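Local coordinates for conserved hypothetical protein (PDB 2G40) that may function in L-lactate utilization, as a homodimeric member of the LutC/YkgG family, at residues Thr141-Arg147 and Arg190-Ser196; Asp160-Val166 and Pro215-Ile221. The contacts are given in a common frame with arbitrary orientation. Residue numbers count along the deposited sequence, not the author numbering.

Contact 1 of 2, residues Thr141-Arg147 and Arg190-Ser196; sequences TIILDHR and RPLTWLS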
loop_
_atom_site.group_PDB
_atom_site.type_symbol
_atom_site.label_atom_id
_atom_site.label_comp_id
_atom_site.label_asym_id
_atom_site.label_seq_id
_atom_site.Cartn_x
_atom_site.Cartn_y
_atom_site.Cartn_z
ATOM N N THR A 141 -9.625 -6.197 7.384
ATOM C CA THR A 141 -8.470 -5.443 6.878
ATOM C C THR A 141 -7.236 -5.692 7.685
ATOM O O THR A 141 -7.284 -5.691 8.912
ATOM C CB THR A 141 -8.727 -3.923 6.944
ATOM O OG1 THR A 141 -9.844 -3.603 6.120
ATOM C CG2 THR A 141 -7.495 -3.110 6.476
ATOM N N ILE A 142 -6.121 -5.864 6.992
ATOM C CA ILE A 142 -4.865 -5.910 7.649
ATOM C C ILE A 142 -4.090 -4.708 7.126
ATOM O O ILE A 142 -3.965 -4.491 5.910
ATOM C CB ILE A 142 -4.127 -7.217 7.395
ATOM C CG1 ILE A 142 -4.874 -8.391 8.042
ATOM C CG2 ILE A 142 -2.729 -7.115 7.947
ATOM C CD1 ILE A 142 -4.435 -9.748 7.549
ATOM N N ILE A 143 -3.595 -3.913 8.059
ATOM C CA ILE A 143 -2.757 -2.778 7.704
ATOM C C ILE A 143 -1.302 -3.075 8.041
ATOM O O ILE A 143 -0.972 -3.461 9.171
ATOM C CB ILE A 143 -3.158 -1.510 8.443
ATOM C CG1 ILE A 143 -4.622 -1.151 8.155
ATOM C CG2 ILE A 143 -2.194 -0.341 8.042
ATOM C CD1 ILE A 143 -5.196 -0.021 9.030
ATOM N N LEU A 144 -0.460 -2.890 7.041
ATOM C CA LEU A 144 0.965 -2.914 7.198
ATOM C C LEU A 144 1.493 -1.503 7.201
ATOM O O LEU A 144 1.115 -0.690 6.348
ATOM C CB LEU A 144 1.613 -3.636 6.029
ATOM C CG LEU A 144 1.103 -5.026 5.645
ATOM C CD1 LEU A 144 2.109 -5.613 4.652
ATOM C CD2 LEU A 144 0.904 -5.961 6.832
ATOM N N ASP A 145 2.439 -1.252 8.097
ATOM C CA ASP A 145 3.178 0.005 8.111
ATOM C C ASP A 145 4.674 -0.184 7.845
ATOM O O ASP A 145 5.436 0.759 7.972
ATOM C CB ASP A 145 2.920 0.821 9.394
ATOM C CG ASP A 145 3.497 0.177 10.652
ATOM O OD1 ASP A 145 4.056 -0.931 10.580
ATOM O OD2 ASP A 145 3.346 0.783 11.723
ATOM N N HIS A 146 5.069 -1.400 7.476
ATOM C CA HIS A 146 6.374 -1.672 6.870
ATOM C C HIS A 146 7.531 -1.412 7.800
ATOM O O HIS A 146 8.605 -1.031 7.380
ATOM C CB HIS A 146 6.429 -0.933 5.530
ATOM C CG HIS A 146 5.339 -1.382 4.614
ATOM N ND1 HIS A 146 5.324 -2.649 4.069
ATOM C CD2 HIS A 146 4.177 -0.796 4.240
ATOM C CE1 HIS A 146 4.220 -2.803 3.361
ATOM N NE2 HIS A 146 3.521 -1.687 3.433
ATOM N N ARG A 147 7.253 -1.619 9.084
ATOM C CA ARG A 147 8.265 -1.668 10.104
ATOM C C ARG A 147 9.068 -2.958 9.931
ATOM O O ARG A 147 8.874 -3.718 8.958
ATOM C CB ARG A 147 7.606 -1.525 11.463
ATOM C CG ARG A 147 7.138 -0.097 11.723
ATOM C CD ARG A 147 6.282 -0.044 12.951
ATOM N NE ARG A 147 5.634 1.244 13.153
ATOM C CZ ARG A 147 6.194 2.308 13.723
ATOM N NH1 ARG A 147 7.450 2.276 14.146
ATOM N NH2 ARG A 147 5.496 3.435 13.846
ATOM N N ARG A 190 5.541 6.901 7.510
ATOM C CA ARG A 190 5.657 5.515 7.089
ATOM C C ARG A 190 4.532 5.229 6.121
ATOM O O ARG A 190 3.408 5.682 6.321
ATOM C CB ARG A 190 5.540 4.551 8.246
ATOM C CG ARG A 190 6.665 4.644 9.240
ATOM C CD ARG A 190 6.537 3.589 10.299
ATOM N NE ARG A 190 7.517 3.830 11.350
ATOM C CZ ARG A 190 8.797 3.485 11.285
ATOM N NH1 ARG A 190 9.275 2.876 10.220
ATOM N NH2 ARG A 190 9.603 3.741 12.307
ATOM N N PRO A 191 4.827 4.462 5.076
ATOM C CA PRO A 191 3.772 4.049 4.168
ATOM C C PRO A 191 2.850 3.042 4.806
ATOM O O PRO A 191 3.281 2.245 5.653
ATOM C CB PRO A 191 4.540 3.382 3.034
ATOM C CG PRO A 191 5.804 2.895 3.696
ATOM C CD PRO A 191 6.147 3.915 4.689
ATOM N N LEU A 192 1.594 3.060 4.387
ATOM C CA LEU A 192 0.641 2.049 4.845
ATOM C C LEU A 192 0.095 1.303 3.671
ATOM O O LEU A 192 -0.176 1.891 2.623
ATOM C CB LEU A 192 -0.536 2.655 5.588
ATOM C CG LEU A 192 -0.305 3.583 6.770
ATOM C CD1 LEU A 192 -1.651 3.960 7.302
ATOM C CD2 LEU A 192 0.521 2.948 7.859
ATOM N N THR A 193 -0.093 0.009 3.868
ATOM C CA THR A 193 -0.714 -0.835 2.876
ATOM C C THR A 193 -1.900 -1.486 3.577
ATOM O O THR A 193 -1.730 -2.168 4.571
ATOM C CB THR A 193 0.289 -1.875 2.360
ATOM O OG1 THR A 193 1.454 -1.204 1.844
ATOM C CG2 THR A 193 -0.339 -2.734 1.334
ATOM N N TRP A 194 -3.102 -1.237 3.076
ATOM C CA TRP A 194 -4.303 -1.806 3.665
ATOM C C TRP A 194 -4.794 -2.906 2.753
ATOM O O TRP A 194 -5.167 -2.644 1.608
ATOM C CB TRP A 194 -5.411 -0.787 3.724
ATOM C CG TRP A 194 -5.230 0.356 4.656
ATOM C CD1 TRP A 194 -4.115 1.096 4.852
ATOM C CD2 TRP A 194 -6.242 0.915 5.489
ATOM N NE1 TRP A 194 -4.358 2.076 5.780
ATOM C CE2 TRP A 194 -5.661 1.997 6.180
ATOM C CE3 TRP A 194 -7.597 0.620 5.705
ATOM C CZ2 TRP A 194 -6.377 2.768 7.092
ATOM C CZ3 TRP A 194 -8.300 1.369 6.601
ATOM C CH2 TRP A 194 -7.698 2.453 7.281
ATOM N N LEU A 195 -4.828 -4.120 3.281
ATOM C CA LEU A 195 -5.248 -5.303 2.553
ATOM C C LEU A 195 -6.585 -5.690 3.157
ATOM O O LEU A 195 -6.653 -5.889 4.349
ATOM C CB LEU A 195 -4.229 -6.415 2.780
ATOM C CG LEU A 195 -2.772 -5.958 2.655
ATOM C CD1 LEU A 195 -1.840 -6.947 3.286
ATOM C CD2 LEU A 195 -2.440 -5.743 1.200
ATOM N N SER A 196 -7.641 -5.769 2.350
ATOM C CA SER A 196 -9.002 -5.895 2.891
ATOM C C SER A 196 -9.841 -6.912 2.158
ATOM O O SER A 196 -9.822 -6.974 0.925
ATOM C CB SER A 196 -9.756 -4.560 2.844
ATOM O OG SER A 196 -9.100 -3.549 3.587
HETATM O O HOH W 1 7.848 2.012 7.883
#

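Contact 2 of 2, residues Asp160-Val166 and Pro215-Ile221; sequences DFHICVV and PRRLQVI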
loop_
_atom_site.group_PDB
_atom_site.type_symbol
_atom_site.label_atom_id
_atom_site.label_comp_id
_atom_site.label_asym_id
_atom_site.label_seq_id
_atom_site.Cartn_x
_atom_site.Cartn_y
_atom_site.Cartn_z
ATOM N N ASP A 160 3.946 -14.447 -4.209
ATOM C CA ASP A 160 2.564 -14.831 -4.502
ATOM C C ASP A 160 1.773 -15.357 -3.321
ATOM O O ASP A 160 0.572 -15.573 -3.442
ATOM C CB ASP A 160 2.576 -15.867 -5.591
ATOM C CG ASP A 160 1.263 -15.944 -6.345
ATOM O OD1 ASP A 160 0.651 -14.895 -6.627
ATOM O OD2 ASP A 160 0.877 -17.067 -6.683
ATOM N N PHE A 161 2.429 -15.571 -2.188
ATOM C CA PHE A 161 1.817 -16.151 -1.015
ATOM C C PHE A 161 2.319 -15.381 0.182
ATOM O O PHE A 161 3.519 -15.298 0.390
ATOM C CB PHE A 161 2.205 -17.624 -0.889
ATOM C CG PHE A 161 1.687 -18.332 0.354
ATOM C CD1 PHE A 161 0.523 -17.953 0.995
ATOM C CD2 PHE A 161 2.379 -19.430 0.840
ATOM C CE1 PHE A 161 0.059 -18.646 2.124
ATOM C CE2 PHE A 161 1.922 -20.124 1.955
ATOM C CZ PHE A 161 0.774 -19.741 2.586
ATOM N N HIS A 162 1.388 -14.747 0.903
ATOM C CA HIS A 162 1.677 -13.921 2.067
ATOM C C HIS A 162 1.134 -14.674 3.267
ATOM O O HIS A 162 -0.029 -15.075 3.285
ATOM C CB HIS A 162 0.977 -12.566 1.894
ATOM C CG HIS A 162 1.231 -11.566 2.984
ATOM N ND1 HIS A 162 0.531 -10.384 3.065
ATOM C CD2 HIS A 162 2.094 -11.567 4.028
ATOM C CE1 HIS A 162 0.952 -9.696 4.112
ATOM N NE2 HIS A 162 1.895 -10.396 4.721
ATOM N N ILE A 163 2.012 -14.927 4.222
ATOM C CA ILE A 163 1.652 -15.414 5.541
ATOM C C ILE A 163 1.780 -14.241 6.502
ATOM O O ILE A 163 2.880 -13.723 6.727
ATOM C CB ILE A 163 2.564 -16.536 6.037
ATOM C CG1 ILE A 163 2.543 -17.719 5.047
ATOM C CG2 ILE A 163 2.109 -16.990 7.424
ATOM C CD1 ILE A 163 3.571 -18.811 5.344
ATOM N N CYS A 164 0.650 -13.820 7.054
ATOM C CA CYS A 164 0.612 -12.626 7.866
ATOM C C CYS A 164 0.180 -12.981 9.279
ATOM O O CYS A 164 -0.923 -13.508 9.502
ATOM C CB CYS A 164 -0.356 -11.628 7.246
ATOM S SG CYS A 164 -0.438 -10.126 8.161
ATOM N N VAL A 165 1.057 -12.698 10.234
ATOM C CA VAL A 165 0.806 -13.043 11.640
ATOM C C VAL A 165 0.222 -11.816 12.315
ATOM O O VAL A 165 0.815 -10.755 12.279
ATOM C CB VAL A 165 2.100 -13.474 12.369
ATOM C CG1 VAL A 165 1.848 -13.658 13.856
ATOM C CG2 VAL A 165 2.651 -14.740 11.765
ATOM N N VAL A 166 -0.945 -11.994 12.920
ATOM C CA VAL A 166 -1.701 -10.918 13.540
ATOM C C VAL A 166 -1.856 -11.288 14.997
ATOM O O VAL A 166 -2.448 -12.294 15.312
ATOM C CB VAL A 166 -3.085 -10.810 12.893
ATOM C CG1 VAL A 166 -3.914 -9.718 13.598
ATOM C CG2 VAL A 166 -2.965 -10.562 11.387
ATOM N N PRO A 215 -0.228 -10.833 -4.015
ATOM C CA PRO A 215 -0.253 -12.243 -3.636
ATOM C C PRO A 215 -1.613 -12.842 -3.879
ATOM O O PRO A 215 -2.617 -12.296 -3.424
ATOM C CB PRO A 215 0.072 -12.190 -2.132
ATOM C CG PRO A 215 0.947 -11.013 -2.019
ATOM C CD PRO A 215 0.340 -10.006 -2.936
ATOM N N ARG A 216 -1.656 -13.973 -4.581
ATOM C CA ARG A 216 -2.910 -14.645 -4.875
ATOM C C ARG A 216 -3.341 -15.549 -3.731
ATOM O O ARG A 216 -4.480 -16.025 -3.699
ATOM C CB ARG A 216 -2.794 -15.425 -6.179
ATOM C CG ARG A 216 -2.753 -14.497 -7.384
ATOM C CD ARG A 216 -2.498 -15.210 -8.665
ATOM N NE ARG A 216 -1.234 -15.942 -8.664
ATOM C CZ ARG A 216 -0.764 -16.626 -9.704
ATOM N NH1 ARG A 216 -1.426 -16.663 -10.841
ATOM N NH2 ARG A 216 0.391 -17.276 -9.605
ATOM N N ARG A 217 -2.430 -15.742 -2.778
ATOM C CA ARG A 217 -2.655 -16.572 -1.622
ATOM C C ARG A 217 -2.287 -15.819 -0.365
ATOM O O ARG A 217 -1.220 -15.198 -0.275
ATOM C CB ARG A 217 -1.844 -17.854 -1.727
ATOM C CG ARG A 217 -2.216 -18.703 -2.948
ATOM C CD ARG A 217 -1.172 -19.782 -3.200
ATOM N NE ARG A 217 -1.067 -20.643 -2.022
ATOM C CZ ARG A 217 0.063 -21.153 -1.532
ATOM N NH1 ARG A 217 1.236 -20.896 -2.098
ATOM N NH2 ARG A 217 0.012 -21.920 -0.451
ATOM N N LEU A 218 -3.201 -15.829 0.589
ATOM C CA LEU A 218 -2.960 -15.211 1.875
ATOM C C LEU A 218 -3.345 -16.172 2.969
ATOM O O LEU A 218 -4.435 -16.777 2.935
ATOM C CB LEU A 218 -3.741 -13.897 2.022
ATOM C CG LEU A 218 -3.795 -13.306 3.445
ATOM C CD1 LEU A 218 -2.424 -12.884 3.940
ATOM C CD2 LEU A 218 -4.822 -12.162 3.447
ATOM N N GLN A 219 -2.412 -16.357 3.896
ATOM C CA GLN A 219 -2.667 -17.092 5.134
ATOM C C GLN A 219 -2.575 -16.101 6.268
ATOM O O GLN A 219 -1.543 -15.486 6.474
ATOM C CB GLN A 219 -1.634 -18.186 5.346
ATOM C CG GLN A 219 -1.648 -18.838 6.732
ATOM C CD GLN A 219 -2.736 -19.871 6.873
ATOM O OE1 GLN A 219 -2.744 -20.857 6.154
ATOM N NE2 GLN A 219 -3.657 -19.656 7.811
ATOM N N VAL A 220 -3.650 -15.979 7.020
ATOM C CA VAL A 220 -3.667 -15.189 8.224
ATOM C C VAL A 220 -3.534 -16.136 9.405
ATOM O O VAL A 220 -4.241 -17.141 9.513
ATOM C CB VAL A 220 -4.981 -14.363 8.364
ATOM C CG1 VAL A 220 -5.040 -13.673 9.719
ATOM C CG2 VAL A 220 -5.130 -13.367 7.212
ATOM N N ILE A 221 -2.600 -15.800 10.285
ATOM C CA ILE A 221 -2.374 -16.534 11.501
ATOM C C ILE A 221 -2.579 -15.557 12.634
ATOM O O ILE A 221 -1.781 -14.654 12.849
ATOM C CB ILE A 221 -0.960 -17.169 11.570
ATOM C CG1 ILE A 221 -0.735 -18.088 10.373
ATOM C CG2 ILE A 221 -0.772 -17.935 12.908
ATOM C CD1 ILE A 221 0.598 -18.814 10.398
HETATM O O HOH W 2 1.701 -19.449 -4.785
#

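Contact 1 of 2, residues Thr141-Arg147 and Arg190-Ser196
Ile143 lays its CD1 methyl over the face of the Trp194 indole, 3.6 Å from the centroid of the six-membered ring, a CH-pi contact. CG2 of Thr141 reaches the same indole at CE3, 3.8 Å away. Ser196 lies on the same face, and its OG is hydrogen-bonded to Thr141 OG1 at 2.6 Å. Helix 175-187 packs on this face through Val179 and Val182. The other face carries Leu144 and Leu195, which touch at CG to CD1, 4.2 Å. Strands 141-144 and 192-196 run antiparallel, as part of a small mixed sheet in the LUD domain. Strand 192-196 ends that sheet within the chain, but it pairs antiparallel with a strand of the second subunit, so the sheet runs on through the homodimer. There Trp194 stacks on Trp194 of the second subunit. Two hydrogen-bonded pairs hold the ladder: Ile142 N to Leu195 O is 2.7 Å and Leu144 N to Thr193 O is 2.9 Å, each with its return bond. Beyond the strand, His146 NE2 is hydrogen-bonded to Thr193 OG1 at 2.7 Å. At the far end the like-charged guanidinium groups of Arg147 and Arg190 lie over one another, Arg147 CZ 3.1 Å from Arg190 NE; Glu188 forms salt bridges with both. Arg147 NE and Asp145 OD2 form a salt bridge at 2.7 Å.

Contact 2 of 2, residues Asp160-Val166 and Pro215-Ile221
The Phe161 ring fills the space between two side chains of the neighbouring strand. The guanidinium of Arg217 lies flat over one ring face, with Arg217 CZ 3.9 Å from the ring centroid, a cation-pi stack. The ring edge meets Gln219, CE1 to CB at 3.7 Å. Further along this face, Ile163 fits between Gln219 and Ile221: its CG1 is 4.2 Å from Gln219 CB, and its CG2 is 3.8 Å from Ile221 CD1. On the other face Leu218 turns CD1 into the notch between His162 and Cys164, 4.0 Å from His162 ND1 and 4.1 Å from Cys164 CB. Val166 CG2 meets Val220 CG1 at 4.1 Å. Beneath these bumps the backbones form a regular parallel ladder. His162 and Cys164 each use both N and O to bond strand 217-221, with His162 N to Arg217 O at 2.9 Å and Cys164 O to Ile221 N at 2.9 Å. The entry to the ladder is polar. Asp160 bends back so that its carboxylate meets Arg216 in a salt bridge, OD1 to NE 3.0 Å and OD2 to NH2 3.0 Å. Asp160 OD1 also accepts from the backbone of Gly211. The two strands are inner neighbours in the parallel sheet, second and third from the 70-74 edge, consistent with a Rossmann-like alpha/beta fold. Strand 127-130 flanks 161-166, and its Thr130 OG1 bonds His162 NE2. Strand 70-74 flanks 217-221. Helix 79-87 packs on the face of Ile163, Gln219 and Ile221, through Ile83, Ala86 and Leu87.

Contact 1 lies in the small mixed sheet and contact 2 in the large parallel sheet. Their segments alternate along the chain: 141-147, 160-166, 190-196, 215-221. Most of contact 1 is buried, partly by the second subunit, and its charged residues gather beyond one end of the ladder. Contact 2 is buried over much of its ladder but opens to solvent at Arg216 and Arg217. The chemistry differs accordingly: apolar and aromatic packing at the dimer interface in contact 1, a charged, solvent-facing end in contact 2. The sheets pack on each other. Ile142 CD1 meets Val220 CG2 at 3.7 Å, and Leu195 CD1 meets His162 CE1 at 4.0 Å.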